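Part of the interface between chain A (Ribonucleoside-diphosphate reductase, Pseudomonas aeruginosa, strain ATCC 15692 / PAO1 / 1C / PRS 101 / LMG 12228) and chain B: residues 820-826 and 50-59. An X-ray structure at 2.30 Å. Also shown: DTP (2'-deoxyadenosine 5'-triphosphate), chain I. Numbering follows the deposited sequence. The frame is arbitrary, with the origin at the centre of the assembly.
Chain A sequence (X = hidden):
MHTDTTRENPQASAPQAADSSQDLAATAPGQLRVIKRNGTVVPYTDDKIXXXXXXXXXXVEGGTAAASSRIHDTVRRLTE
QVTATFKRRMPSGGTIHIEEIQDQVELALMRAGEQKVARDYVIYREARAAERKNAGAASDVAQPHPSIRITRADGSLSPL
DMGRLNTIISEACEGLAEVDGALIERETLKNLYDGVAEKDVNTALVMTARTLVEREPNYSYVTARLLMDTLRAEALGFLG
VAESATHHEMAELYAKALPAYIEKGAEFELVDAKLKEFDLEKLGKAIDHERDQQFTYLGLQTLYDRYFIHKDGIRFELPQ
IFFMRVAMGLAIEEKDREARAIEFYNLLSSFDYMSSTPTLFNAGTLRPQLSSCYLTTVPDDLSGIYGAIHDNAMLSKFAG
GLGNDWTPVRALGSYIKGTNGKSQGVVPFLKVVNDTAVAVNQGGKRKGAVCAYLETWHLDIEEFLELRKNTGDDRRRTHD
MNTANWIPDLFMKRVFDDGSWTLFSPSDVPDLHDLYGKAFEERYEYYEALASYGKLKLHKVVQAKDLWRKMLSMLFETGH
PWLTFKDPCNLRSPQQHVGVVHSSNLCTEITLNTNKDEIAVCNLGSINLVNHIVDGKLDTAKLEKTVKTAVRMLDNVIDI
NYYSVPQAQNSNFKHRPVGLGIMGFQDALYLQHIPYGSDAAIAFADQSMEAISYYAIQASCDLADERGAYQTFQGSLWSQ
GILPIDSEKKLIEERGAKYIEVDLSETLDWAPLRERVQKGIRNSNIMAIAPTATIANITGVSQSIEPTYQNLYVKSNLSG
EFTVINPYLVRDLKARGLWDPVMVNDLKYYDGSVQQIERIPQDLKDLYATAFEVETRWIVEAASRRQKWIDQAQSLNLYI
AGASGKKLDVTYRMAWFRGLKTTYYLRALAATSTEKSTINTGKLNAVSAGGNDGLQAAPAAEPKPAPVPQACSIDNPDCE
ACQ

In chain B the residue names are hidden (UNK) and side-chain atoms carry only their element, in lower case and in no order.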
ATOM      1  N   ASP A 820      16.086  27.287 -32.745  1.00 79.12           N
ATOM      2  CA  ASP A 820      16.518  26.426 -33.837  1.00 78.58           C
ATOM      3  C   ASP A 820      15.769  25.105 -33.721  1.00 75.22           C
ATOM      4  O   ASP A 820      15.064  24.868 -32.730  1.00 72.95           O
ATOM      5  CB  ASP A 820      18.042  26.208 -33.809  1.00 80.75           C
ATOM      6  CG  ASP A 820      18.577  25.976 -32.411  1.00 80.51           C
ATOM      7  OD1 ASP A 820      17.973  25.184 -31.660  1.00 78.50           O
ATOM      8  OD2 ASP A 820      19.609  26.587 -32.068  1.00 83.66           O
ATOM      9  N   PRO A 821      15.880  24.232 -34.727  1.00 71.61           N
ATOM     10  CA  PRO A 821      15.132  22.963 -34.676  1.00 70.65           C
ATOM     11  C   PRO A 821      15.368  22.132 -33.423  1.00 69.83           C
ATOM     12  O   PRO A 821      14.405  21.562 -32.893  1.00 70.17           O
ATOM     13  CB  PRO A 821      15.615  22.240 -35.939  1.00 73.34           C
ATOM     14  CG  PRO A 821      15.902  23.339 -36.891  1.00 75.67           C
ATOM     15  CD  PRO A 821      16.452  24.473 -36.064  1.00 74.99           C
ATOM     16  N   VAL A 822      16.605  22.034 -32.929  1.00 64.69           N
ATOM     17  CA  VAL A 822      16.848  21.194 -31.757  1.00 64.49           C
ATOM     18  C   VAL A 822      16.125  21.759 -30.541  1.00 62.71           C
ATOM     19  O   VAL A 822      15.580  21.008 -29.724  1.00 61.40           O
ATOM     20  CB  VAL A 822      18.360  21.034 -31.498  1.00 66.70           C
ATOM     21  CG1 VAL A 822      19.039  20.356 -32.682  1.00 69.00           C
ATOM     22  CG2 VAL A 822      19.008  22.372 -31.205  1.00 68.56           C
ATOM     23  N   MET A 823      16.098  23.088 -30.401  1.00 64.41           N
ATOM     24  CA  MET A 823      15.360  23.699 -29.301  1.00 63.18           C
ATOM     25  C   MET A 823      13.880  23.346 -29.377  1.00 62.01           C
ATOM     26  O   MET A 823      13.249  23.063 -28.354  1.00 59.55           O
ATOM     27  CB  MET A 823      15.551  25.216 -29.321  1.00 63.33           C
ATOM     28  CG  MET A 823      14.774  25.963 -28.243  1.00 61.92           C
ATOM     29  SD  MET A 823      15.231  25.488 -26.563  1.00 63.76           S
ATOM     30  CE  MET A 823      16.941  26.025 -26.502  1.00 65.40           C
ATOM     31  N   VAL A 824      13.311  23.358 -30.585  1.00 65.11           N
ATOM     32  CA  VAL A 824      11.910  22.982 -30.750  1.00 63.90           C
ATOM     33  C   VAL A 824      11.698  21.531 -30.340  1.00 63.19           C
ATOM     34  O   VAL A 824      10.715  21.197 -29.671  1.00 61.85           O
ATOM     35  CB  VAL A 824      11.462  23.229 -32.204  1.00 65.75           C
ATOM     36  CG1 VAL A 824      10.058  22.675 -32.445  1.00 63.98           C
ATOM     37  CG2 VAL A 824      11.514  24.714 -32.524  1.00 65.38           C
ATOM     38  N   ASN A 825      12.609  20.644 -30.748  1.00 65.72           N
ATOM     39  CA  ASN A 825      12.482  19.235 -30.397  1.00 67.24           C
ATOM     40  C   ASN A 825      12.630  19.014 -28.898  1.00 65.71           C
ATOM     41  O   ASN A 825      12.040  18.077 -28.349  1.00 66.80           O
ATOM     42  CB  ASN A 825      13.519  18.411 -31.159  1.00 69.24           C
ATOM     43  CG  ASN A 825      13.354  16.922 -30.940  1.00 69.84           C
ATOM     44  OD1 ASN A 825      12.482  16.290 -31.535  1.00 69.51           O
ATOM     45  ND2 ASN A 825      14.203  16.349 -30.091  1.00 72.84           N
ATOM     46  N   ASP A 826      13.408  19.862 -28.218  1.00 62.76           N
ATOM     47  CA  ASP A 826      13.546  19.737 -26.772  1.00 62.53           C
ATOM     48  C   ASP A 826      12.292  20.225 -26.056  1.00 58.13           C
ATOM     49  O   ASP A 826      11.872  19.630 -25.058  1.00 56.77           O
ATOM     50  CB  ASP A 826      14.772  20.513 -26.285  1.00 62.22           C
ATOM     51  CG  ASP A 826      16.074  19.778 -26.548  1.00 67.56           C
ATOM     52  OD1 ASP A 826      16.040  18.540 -26.713  1.00 68.24           O
ATOM     53  OD2 ASP A 826      17.136  20.437 -26.586  1.00 69.77           O
TER
ATOM     54  N   UNK B  50      25.468  16.364 -28.130  1.00 54.80           N
ATOM     55  CA  UNK B  50      24.032  16.133 -28.212  1.00 55.96           C
ATOM     56  C   UNK B  50      23.399  17.019 -29.279  1.00 57.52           C
ATOM     57  O   UNK B  50      22.593  16.552 -30.091  1.00 59.13           O
ATOM     58  o   UNK B  50      23.937  15.447 -25.898  1.00 58.78           O
ATOM     59  c   UNK B  50      21.883  16.219 -26.891  1.00 59.05           C
ATOM     60  c   UNK B  50      23.396  16.379 -26.842  1.00 60.56           C
ATOM     61  N   UNK B  51      23.760  18.304 -29.298  1.00 58.06           N
ATOM     62  CA  UNK B  51      23.185  19.223 -30.277  1.00 59.52           C
ATOM     63  C   UNK B  51      23.545  18.788 -31.692  1.00 55.94           C
ATOM     64  O   UNK B  51      22.696  18.784 -32.593  1.00 56.96           O
ATOM     65  c   UNK B  51      23.650  20.665 -29.996  1.00 60.31           C
ATOM     66  c   UNK B  51      22.995  21.195 -28.731  1.00 62.24           C
ATOM     67  c   UNK B  51      23.329  21.577 -31.172  1.00 60.29           C
ATOM     68  N   UNK B  52      24.811  18.425 -31.909  1.00 52.67           N
ATOM     69  CA  UNK B  52      25.263  18.043 -33.244  1.00 51.36           C
ATOM     70  C   UNK B  52      24.540  16.795 -33.733  1.00 51.78           C
ATOM     71  O   UNK B  52      24.038  16.755 -34.863  1.00 52.17           O
ATOM     72  c   UNK B  52      26.775  17.820 -33.233  1.00 47.93           C
ATOM     73  N   UNK B  53      24.479  15.759 -32.892  1.00 48.64           N
ATOM     74  CA  UNK B  53      23.809  14.522 -33.281  1.00 47.68           C
ATOM     75  C   UNK B  53      22.326  14.774 -33.514  1.00 51.74           C
ATOM     76  O   UNK B  53      21.716  14.183 -34.413  1.00 53.90           O
ATOM     77  c   UNK B  53      25.867  12.107 -31.034  1.00 45.51           C
ATOM     78  c   UNK B  53      23.251  12.170 -32.557  1.00 45.90           C
ATOM     79  c   UNK B  53      25.532  13.114 -32.111  1.00 44.15           C
ATOM     80  c   UNK B  53      24.038  13.432 -32.218  1.00 48.11           C
ATOM     81  N   UNK B  54      21.722  15.656 -32.712  1.00 52.91           N
ATOM     82  CA  UNK B  54      20.296  15.925 -32.857  1.00 54.96           C
ATOM     83  C   UNK B  54      19.995  16.597 -34.191  1.00 56.27           C
ATOM     84  O   UNK B  54      19.003  16.263 -34.848  1.00 58.49           O
ATOM     85  c   UNK B  54      19.799  16.787 -31.695  1.00 56.81           C
ATOM     86  o   UNK B  54      20.164  16.173 -30.454  1.00 55.89           O
ATOM     87  c   UNK B  54      18.282  16.940 -31.745  1.00 59.72           C
ATOM     88  N   UNK B  55      20.837  17.548 -34.611  1.00 60.48           N
ATOM     89  CA  UNK B  55      20.620  18.191 -35.903  1.00 60.71           C
ATOM     90  C   UNK B  55      20.587  17.161 -37.024  1.00 58.96           C
ATOM     91  O   UNK B  55      19.806  17.290 -37.973  1.00 61.80           O
ATOM     92  n   UNK B  55      24.028  23.478 -35.071  1.00 68.34           N
ATOM     93  c   UNK B  55      21.686  20.439 -35.255  1.00 63.84           C
ATOM     94  c   UNK B  55      22.729  21.452 -35.694  1.00 65.75           C
ATOM     95  c   UNK B  55      22.917  22.564 -34.678  1.00 68.10           C
ATOM     96  c   UNK B  55      21.709  19.229 -36.175  1.00 60.44           C
ATOM     97  N   UNK B  56      21.419  16.124 -36.925  1.00 58.30           N
ATOM     98  CA  UNK B  56      21.443  15.103 -37.967  1.00 58.31           C
ATOM     99  C   UNK B  56      20.177  14.255 -37.934  1.00 59.58           C
ATOM    100  O   UNK B  56      19.621  13.921 -38.987  1.00 61.21           O
ATOM    101  c   UNK B  56      22.690  14.231 -37.816  1.00 52.98           C
ATOM    102  N   UNK B  57      19.702  13.898 -36.737  1.00 55.09           N
ATOM    103  CA  UNK B  57      18.420  13.205 -36.633  1.00 57.05           C
ATOM    104  C   UNK B  57      17.290  14.046 -37.214  1.00 58.64           C
ATOM    105  O   UNK B  57      16.443  13.532 -37.954  1.00 61.22           O
ATOM    106  c   UNK B  57      18.124  12.849 -35.176  1.00 59.18           C
ATOM    107  c   UNK B  57      20.410  10.175 -33.777  1.00 52.92           C
ATOM    108  c   UNK B  57      19.665   9.034 -33.979  1.00 54.29           C
ATOM    109  c   UNK B  57      18.665  11.510 -34.755  1.00 57.55           C
ATOM    110  c   UNK B  57      17.924  10.357 -34.951  1.00 58.46           C
ATOM    111  c   UNK B  57      19.914  11.404 -34.165  1.00 54.47           C
ATOM    112  c   UNK B  57      18.417   9.123 -34.566  1.00 58.29           C
ATOM    113  N   UNK B  58      17.259  15.344 -36.892  1.00 59.42           N
ATOM    114  CA  UNK B  58      16.189  16.203 -37.391  1.00 62.49           C
ATOM    115  C   UNK B  58      16.291  16.417 -38.895  1.00 64.31           C
ATOM    116  O   UNK B  58      15.277  16.686 -39.547  1.00 67.84           O
ATOM    117  c   UNK B  58      16.211  17.552 -36.671  1.00 63.04           C
ATOM    118  c   UNK B  58      14.514  17.011 -34.895  1.00 64.63           C
ATOM    119  c   UNK B  58      16.085  18.927 -34.587  1.00 63.48           C
ATOM    120  c   UNK B  58      15.915  17.535 -35.171  1.00 62.60           C
ATOM    121  N   UNK B  59      17.493  16.314 -39.463  1.00 64.47           N
ATOM    122  CA  UNK B  59      17.636  16.460 -40.905  1.00 67.67           C
ATOM    123  C   UNK B  59      16.981  15.313 -41.663  1.00 71.42           C
ATOM    124  O   UNK B  59      16.626  15.483 -42.834  1.00 72.58           O
ATOM    125  c   UNK B  59      19.115  16.557 -41.278  1.00 63.89           C
TER
HETATM  126  PG  DTP I1002      31.469  24.307 -38.910  1.00 65.84           P
HETATM  127  O1G DTP I1002      30.464  25.020 -39.659  1.00 65.96           O
HETATM  128  O2G DTP I1002      32.863  24.829 -39.118  1.00 64.57           O
HETATM  129  O3G DTP I1002      31.138  24.210 -37.412  1.00 65.53           O
HETATM  130  PB  DTP I1002      30.752  21.588 -38.586  1.00 61.34           P
HETATM  131  O1B DTP I1002      31.056  21.656 -37.143  1.00 64.35           O
HETATM  132  O2B DTP I1002      31.076  20.224 -39.171  1.00 61.82           O
HETATM  133  O3B DTP I1002      31.487  22.777 -39.343  1.00 64.68           O
HETATM  134  PA  DTP I1002      28.184  22.488 -37.749  1.00 60.69           P
HETATM  135  O1A DTP I1002      26.881  22.766 -38.386  1.00 66.63           O
HETATM  136  O2A DTP I1002      28.752  23.721 -37.065  1.00 64.72           O
HETATM  137  O3A DTP I1002      29.214  21.919 -38.821  1.00 63.45           O
HETATM  138  O5' DTP I1002      28.242  21.324 -36.690  1.00 62.45           O
HETATM  139  C5' DTP I1002      27.142  20.445 -36.436  1.00 58.62           C
HETATM  140  C4' DTP I1002      27.556  19.010 -36.681  1.00 55.62           C
HETATM  141  O4' DTP I1002      26.403  18.151 -36.512  1.00 57.06           O
HETATM  142  C3' DTP I1002      28.118  18.705 -38.077  1.00 55.31           C
HETATM  143  O3' DTP I1002      29.538  18.559 -38.046  1.00 53.75           O
HETATM  144  C2' DTP I1002      27.459  17.381 -38.446  1.00 55.25           C
HETATM  145  C1' DTP I1002      26.130  17.473 -37.725  1.00 57.47           C
HETATM  146  N9  DTP I1002      25.096  18.205 -38.451  1.00 57.15           N
HETATM  147  C8  DTP I1002      24.760  19.523 -38.303  1.00 56.99           C
HETATM  148  N7  DTP I1002      23.839  19.939 -39.137  1.00 57.57           N
HETATM  149  C5  DTP I1002      23.544  18.812 -39.888  1.00 56.94           C
HETATM  150  C6  DTP I1002      22.655  18.591 -40.956  1.00 56.77           C
HETATM  151  N6  DTP I1002      21.869  19.537 -41.472  1.00 58.83           N
HETATM  152  N1  DTP I1002      22.608  17.351 -41.486  1.00 58.77           N
HETATM  153  C2  DTP I1002      23.399  16.403 -40.975  1.00 56.73           C
HETATM  154  N3  DTP I1002      24.277  16.494 -39.975  1.00 56.66           N
HETATM  155  C4  DTP I1002      24.305  17.733 -39.472  1.00 56.47           C

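Position 50 carries three side-chain atoms, a carbon bearing one oxygen and one carbon; none comes within 6 Å of the chain A stretch. That fork is B:Thr50. Position 51 has three carbons, one bearing the other two, and one branch lies 4.4 Å from A:Val822 CG2. It is B:Val51, and the branch is CG1. A lone carbon at position 52 points away from chain A and defines B:Ala52, whose backbone O lies 3.2 Å from DTP O4'.

Position 53 has four carbons forked at the first, with one arm two carbons long, and stays out of reach of chain A: B:Ile53. At position 54 a carbon again bears one oxygen and one carbon, and that terminal carbon lies 3.6 Å from A:Val822 CG1. This is B:Thr54, and the carbon is CG2. Its OG1 donates a very short hydrogen bond, 2.5 Å, to B:Thr50 O, one turn back.

Position 55 shows four carbons in a row ending in nitrogen, an extended chain beyond chi1, and the second carbon of the row lies 3.7 Å from A:Val822 CG1. This is B:Lys55, and that carbon is CG, so the contact with chain A is aliphatic; its CB lies 3.7 Å from DTP N7. The single carbon of position 56, CB, is out of reach of chain A and lies 3.5 Å from DTP N3: B:Ala56. Position 57 has a carbon followed by a six-carbon ring without oxygen, hence B:Phe57, more than 7 Å from chain A. Position 58 has four carbons forked at the second; one tip lies 3.6 Å from A:Pro821 CB and the other 4.0 Å from A:Asn825 OD1. It is B:Leu58, the tips being CD1 and CD2 respectively. The single carbon of position 59, also out of reach of chain A, identifies B:Ala59, its CB 3.6 Å from DTP N1.

The helices cross at 89°, with axes 9.8 Å apart at closest approach, so contact is concentrated near the crossing rather than spread along their lengths. There A:Val822 acts as a knob, its side chain seated among B:Val51, B:Thr54, B:Lys55 and B:Leu58. B:Thr54 and B:Lys55 are consecutive, and B:Val51 and B:Leu58 each lie three or four residues from both, so the four line one face of the helix. B:Leu58 CD1 also packs 3.8 Å from A:Val822 CG1. No hydrogen bond crosses between the stretches, which together bury 294 Å²; A:Asn825 ND2 is buried without a polar partner, 4.4 Å from B:Thr54 CG2. At the start of the chain A helix, A:Asp820 OD1 caps A:Met823 N at 3.1 Å, with an N-H...acceptor angle of 155°. The contact is thus chiefly one of apolar packing.

Chain B, residues 50-59: TVAITKAFLA
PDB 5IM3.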